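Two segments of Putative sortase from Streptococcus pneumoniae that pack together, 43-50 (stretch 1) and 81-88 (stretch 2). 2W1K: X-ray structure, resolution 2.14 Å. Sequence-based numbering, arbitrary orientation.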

ATOM      1  N   ASP A  43      -9.067  -3.564  12.335  1.00 38.01           N
ATOM      2  CA  ASP A  43      -9.237  -2.213  11.829  1.00 36.30           C
ATOM      3  C   ASP A  43      -8.021  -1.338  12.043  1.00 35.23           C
ATOM      4  O   ASP A  43      -7.597  -1.181  13.156  1.00 35.63           O
ATOM      5  N   PRO A  44      -7.455  -0.775  10.953  1.00 35.80           N
ATOM      6  CA  PRO A  44      -6.265   0.079  11.014  1.00 35.25           C
ATOM      7  C   PRO A  44      -6.487   1.419  11.723  1.00 36.20           C
ATOM      8  O   PRO A  44      -5.542   2.039  12.162  1.00 35.77           O
ATOM      9  N   PHE A  45      -7.716   1.830  11.903  1.00 37.57           N
ATOM     10  CA  PHE A  45      -7.993   3.132  12.508  1.00 40.49           C
ATOM     11  C   PHE A  45      -8.631   2.906  13.853  1.00 44.50           C
ATOM     12  O   PHE A  45      -9.300   3.801  14.403  1.00 46.01           O
ATOM     13  N   LEU A  46      -8.450   1.707  14.394  1.00 49.97           N
ATOM     14  CA  LEU A  46      -8.486   1.724  15.797  1.00 54.85           C
ATOM     15  C   LEU A  46      -7.796   2.819  16.520  1.00 57.20           C
ATOM     16  O   LEU A  46      -8.504   3.625  17.181  1.00 57.35           O
ATOM     17  N   ALA A  47      -6.509   2.979  16.183  1.00 59.01           N
ATOM     18  CA  ALA A  47      -5.492   2.863  17.174  1.00 60.58           C
ATOM     19  C   ALA A  47      -4.099   2.583  16.561  1.00 61.48           C
ATOM     20  O   ALA A  47      -3.875   2.682  15.327  1.00 61.07           O
ATOM     21  N   GLU A  48      -3.186   2.205  17.467  1.00 62.47           N
ATOM     22  CA  GLU A  48      -2.077   1.331  17.141  1.00 63.18           C
ATOM     23  C   GLU A  48      -2.579  -0.094  16.757  1.00 63.95           C
ATOM     24  O   GLU A  48      -3.707  -0.281  16.257  1.00 64.09           O
ATOM     25  N   GLY A  49      -1.746  -1.110  16.968  1.00 64.34           N
ATOM     26  CA  GLY A  49      -2.119  -2.425  16.461  1.00 64.94           C
ATOM     27  C   GLY A  49      -1.485  -3.616  17.137  1.00 65.45           C
ATOM     28  O   GLY A  49      -0.330  -3.985  16.820  1.00 66.28           O
ATOM     29  N   TYR A  50      -2.230  -4.183  18.092  1.00 65.23           N
ATOM     30  CA  TYR A  50      -1.958  -5.509  18.681  1.00 64.65           C
ATOM     31  C   TYR A  50      -0.461  -5.875  18.793  1.00 63.09           C
ATOM     32  O   TYR A  50       0.310  -5.199  19.517  1.00 63.07           O
ATOM     33  N   GLY A  81       2.449  -2.619   8.777  1.00 28.14           N
ATOM     34  CA  GLY A  81       1.676  -2.545  10.021  1.00 27.47           C
ATOM     35  C   GLY A  81       1.098  -1.162  10.354  1.00 27.68           C
ATOM     36  O   GLY A  81       1.799  -0.187  10.412  1.00 27.97           O
ATOM     37  N   ALA A  82      -0.208  -1.081  10.536  1.00 28.52           N
ATOM     38  CA  ALA A  82      -0.867   0.171  10.405  1.00 29.67           C
ATOM     39  C   ALA A  82      -1.155   0.549  11.854  1.00 30.16           C
ATOM     40  O   ALA A  82      -2.212   0.265  12.317  1.00 30.52           O
ATOM     41  N   ASP A  83      -0.195   1.090  12.582  1.00 29.23           N
ATOM     42  CA  ASP A  83      -0.457   1.599  13.944  1.00 27.89           C
ATOM     43  C   ASP A  83      -0.384   3.147  13.862  1.00 26.74           C
ATOM     44  O   ASP A  83      -0.105   3.737  12.809  1.00 25.21           O
ATOM     45  N   TYR A  84      -0.591   3.789  14.996  1.00 26.62           N
ATOM     46  CA  TYR A  84      -0.540   5.229  15.115  1.00 27.88           C
ATOM     47  C   TYR A  84       0.773   5.763  14.641  1.00 26.38           C
ATOM     48  O   TYR A  84       0.805   6.785  13.993  1.00 26.55           O
ATOM     49  N   HIS A  85       1.868   5.115  15.054  1.00 26.62           N
ATOM     50  CA  HIS A  85       3.223   5.555  14.769  1.00 28.48           C
ATOM     51  C   HIS A  85       3.420   5.577  13.275  1.00 30.05           C
ATOM     52  O   HIS A  85       3.723   6.642  12.702  1.00 29.68           O
ATOM     53  N   HIS A  86       3.246   4.430  12.611  1.00 29.77           N
ATOM     54  CA  HIS A  86       3.410   4.379  11.143  1.00 30.63           C
ATOM     55  C   HIS A  86       2.432   5.274  10.355  1.00 30.30           C
ATOM     56  O   HIS A  86       2.766   5.903   9.328  1.00 30.39           O
ATOM     57  N   LEU A  87       1.188   5.283  10.781  1.00 31.00           N
ATOM     58  CA  LEU A  87       0.224   6.129  10.088  1.00 28.85           C
ATOM     59  C   LEU A  87       0.472   7.613  10.293  1.00 30.50           C
ATOM     60  O   LEU A  87      -0.055   8.428   9.522  1.00 29.26           O
ATOM     61  N   GLY A  88       1.274   7.951  11.318  1.00 28.74           N
ATOM     62  CA  GLY A  88       1.679   9.338  11.521  1.00 30.21           C
ATOM     63  C   GLY A  88       2.817   9.671  10.573  1.00 32.94           C
ATOM     64  O   GLY A  88       3.114  10.853  10.332  1.00 31.36           O
TER

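Stretch 2 meets the irregular segment 43-50 through a loop and the first turn of a helix, burying 353 Å² in total. G81 makes no contact across the interface, but its carbonyl O accepts a 2.6 Å hydrogen bond from H86 ND1, which ties the loop to the helix. A82 points toward stretch 1, and its CB lies 3.7 Å from CB of P44, an apolar contact. D83, at the N-cap, has a p rotamer (chi1 51°) that lets OD1 accept from H86 N at 2.7 Å. Its CB also packs 3.5 Å from E48 CA, where the two backbones run close. The carboxylates of D83 and E48 approach to 4.1 Å between OD2 and OE1, and one water relieves this like-charge pairing by donating to both, at 2.6 Å from D83 OD2 and 3.2 Å from E48 OE1. Y84, a t rotamer, starts toward stretch 1 at CB, but its ring leads away. H85, also t, contributes mainly its backbone: H85 N donates to E48 OE2 at 3.0 Å, although the position of that oxygen is less certain. H86 (m) faces no residue of stretch 1. L87 (chi1 m, chi2 t) points toward the partner and is buried, its CD1 reaching 3.6 Å from P44 O and 3.8 Å from F45 CE1, an oblique approach to the ring.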

ATOM      1  CB  ASP A  43     -10.425  -1.482  12.414  1.00 35.84           C
ATOM      2  CG  ASP A  43     -10.665  -0.157  11.681  1.00 36.83           C
ATOM      3  OD1 ASP A  43     -10.883  -0.220  10.444  1.00 36.62           O
ATOM      4  OD2 ASP A  43     -10.629   0.910  12.301  1.00 35.66           O
ATOM      5  CB  PRO A  44      -5.919   0.304   9.549  1.00 35.33           C
ATOM      6  CG  PRO A  44      -7.204   0.101   8.849  1.00 36.90           C
ATOM      7  CD  PRO A  44      -7.900  -0.984   9.557  1.00 34.47           C
ATOM      8  CB  PHE A  45      -8.841   4.052  11.571  1.00 38.27           C
ATOM      9  CG  PHE A  45      -8.191   4.246  10.226  1.00 35.57           C
ATOM     10  CD1 PHE A  45      -7.097   5.094  10.113  1.00 33.95           C
ATOM     11  CD2 PHE A  45      -8.550   3.476   9.121  1.00 32.58           C
ATOM     12  CE1 PHE A  45      -6.427   5.262   8.866  1.00 30.68           C
ATOM     13  CE2 PHE A  45      -7.887   3.619   7.865  1.00 32.86           C
ATOM     14  CZ  PHE A  45      -6.822   4.507   7.761  1.00 34.07           C
ATOM     15  CB  LEU A  46      -9.335   0.741  16.544  1.00 56.11           C
ATOM     16  CG  LEU A  46     -10.532   1.760  16.787  1.00 58.49           C
ATOM     17  CD1 LEU A  46     -11.120   2.379  15.499  1.00 61.81           C
ATOM     18  CD2 LEU A  46     -11.678   1.330  17.769  1.00 58.55           C
ATOM     19  CB  ALA A  47      -5.906   1.652  18.055  1.00 60.42           C
ATOM     20  CB  GLU A  48      -1.128   1.236  18.334  1.00 63.42           C
ATOM     21  CG  GLU A  48      -0.532   2.564  18.779  1.00 62.98           C
ATOM     22  CD  GLU A  48       0.915   2.766  18.253  1.00 62.39           C
ATOM     23  OE1 GLU A  48       1.731   1.842  18.422  1.00 61.07           O
ATOM     24  OE2 GLU A  48       1.253   3.822  17.674  1.00 62.34           O
ATOM     25  CB  TYR A  50      -2.773  -6.563  17.898  1.00 65.48           C
ATOM     26  CG  TYR A  50      -4.287  -6.429  18.153  1.00 68.00           C
ATOM     27  CD1 TYR A  50      -4.848  -5.199  18.586  1.00 69.06           C
ATOM     28  CD2 TYR A  50      -5.156  -7.511  17.967  1.00 69.25           C
ATOM     29  CE1 TYR A  50      -6.223  -5.067  18.838  1.00 67.95           C
ATOM     30  CE2 TYR A  50      -6.537  -7.378  18.214  1.00 69.01           C
ATOM     31  CZ  TYR A  50      -7.050  -6.161  18.649  1.00 68.07           C
ATOM     32  OH  TYR A  50      -8.396  -6.049  18.868  1.00 67.18           O
ATOM     33  CB  ALA A  82      -2.244  -0.025   9.604  1.00 29.00           C
ATOM     34  CB  ASP A  83       0.575   1.069  14.940  1.00 24.57           C
ATOM     35  CG  ASP A  83       1.989   1.298  14.443  1.00 31.02           C
ATOM     36  OD1 ASP A  83       2.177   2.217  13.605  1.00 31.08           O
ATOM     37  OD2 ASP A  83       2.913   0.514  14.758  1.00 31.73           O
ATOM     38  CB  TYR A  84      -0.691   5.591  16.620  1.00 28.69           C
ATOM     39  CG  TYR A  84      -0.643   7.079  16.947  1.00 36.33           C
ATOM     40  CD1 TYR A  84      -1.867   7.826  17.142  1.00 43.11           C
ATOM     41  CD2 TYR A  84       0.588   7.782  17.076  1.00 38.65           C
ATOM     42  CE1 TYR A  84      -1.864   9.232  17.503  1.00 41.07           C
ATOM     43  CE2 TYR A  84       0.589   9.193  17.392  1.00 38.72           C
ATOM     44  CZ  TYR A  84      -0.644   9.881  17.603  1.00 40.30           C
ATOM     45  OH  TYR A  84      -0.649  11.211  17.909  1.00 46.26           O
ATOM     46  CB  HIS A  85       4.191   4.611  15.497  1.00 30.69           C
ATOM     47  CG  HIS A  85       5.633   4.746  15.114  1.00 34.24           C
ATOM     48  ND1 HIS A  85       6.437   3.656  14.806  1.00 35.49           N
ATOM     49  CD2 HIS A  85       6.419   5.849  14.959  1.00 40.45           C
ATOM     50  CE1 HIS A  85       7.653   4.087  14.486  1.00 36.09           C
ATOM     51  NE2 HIS A  85       7.684   5.406  14.608  1.00 36.71           N
ATOM     52  CB  HIS A  86       3.232   2.945  10.593  1.00 26.75           C
ATOM     53  CG  HIS A  86       4.335   2.021  10.974  1.00 30.79           C
ATOM     54  ND1 HIS A  86       4.205   0.640  10.980  1.00 26.72           N
ATOM     55  CD2 HIS A  86       5.578   2.287  11.477  1.00 31.51           C
ATOM     56  CE1 HIS A  86       5.309   0.110  11.469  1.00 22.31           C
ATOM     57  NE2 HIS A  86       6.169   1.087  11.735  1.00 26.94           N
ATOM     58  CB  LEU A  87      -1.199   5.804  10.506  1.00 29.96           C
ATOM     59  CG  LEU A  87      -1.746   4.463   9.931  1.00 28.35           C
ATOM     60  CD1 LEU A  87      -3.146   4.185  10.543  1.00 28.75           C
ATOM     61  CD2 LEU A  87      -1.759   4.483   8.387  1.00 29.47           C
TER
HETATM   62  O   HOH W   1       2.372  -0.880  16.915  1.00 51.87           O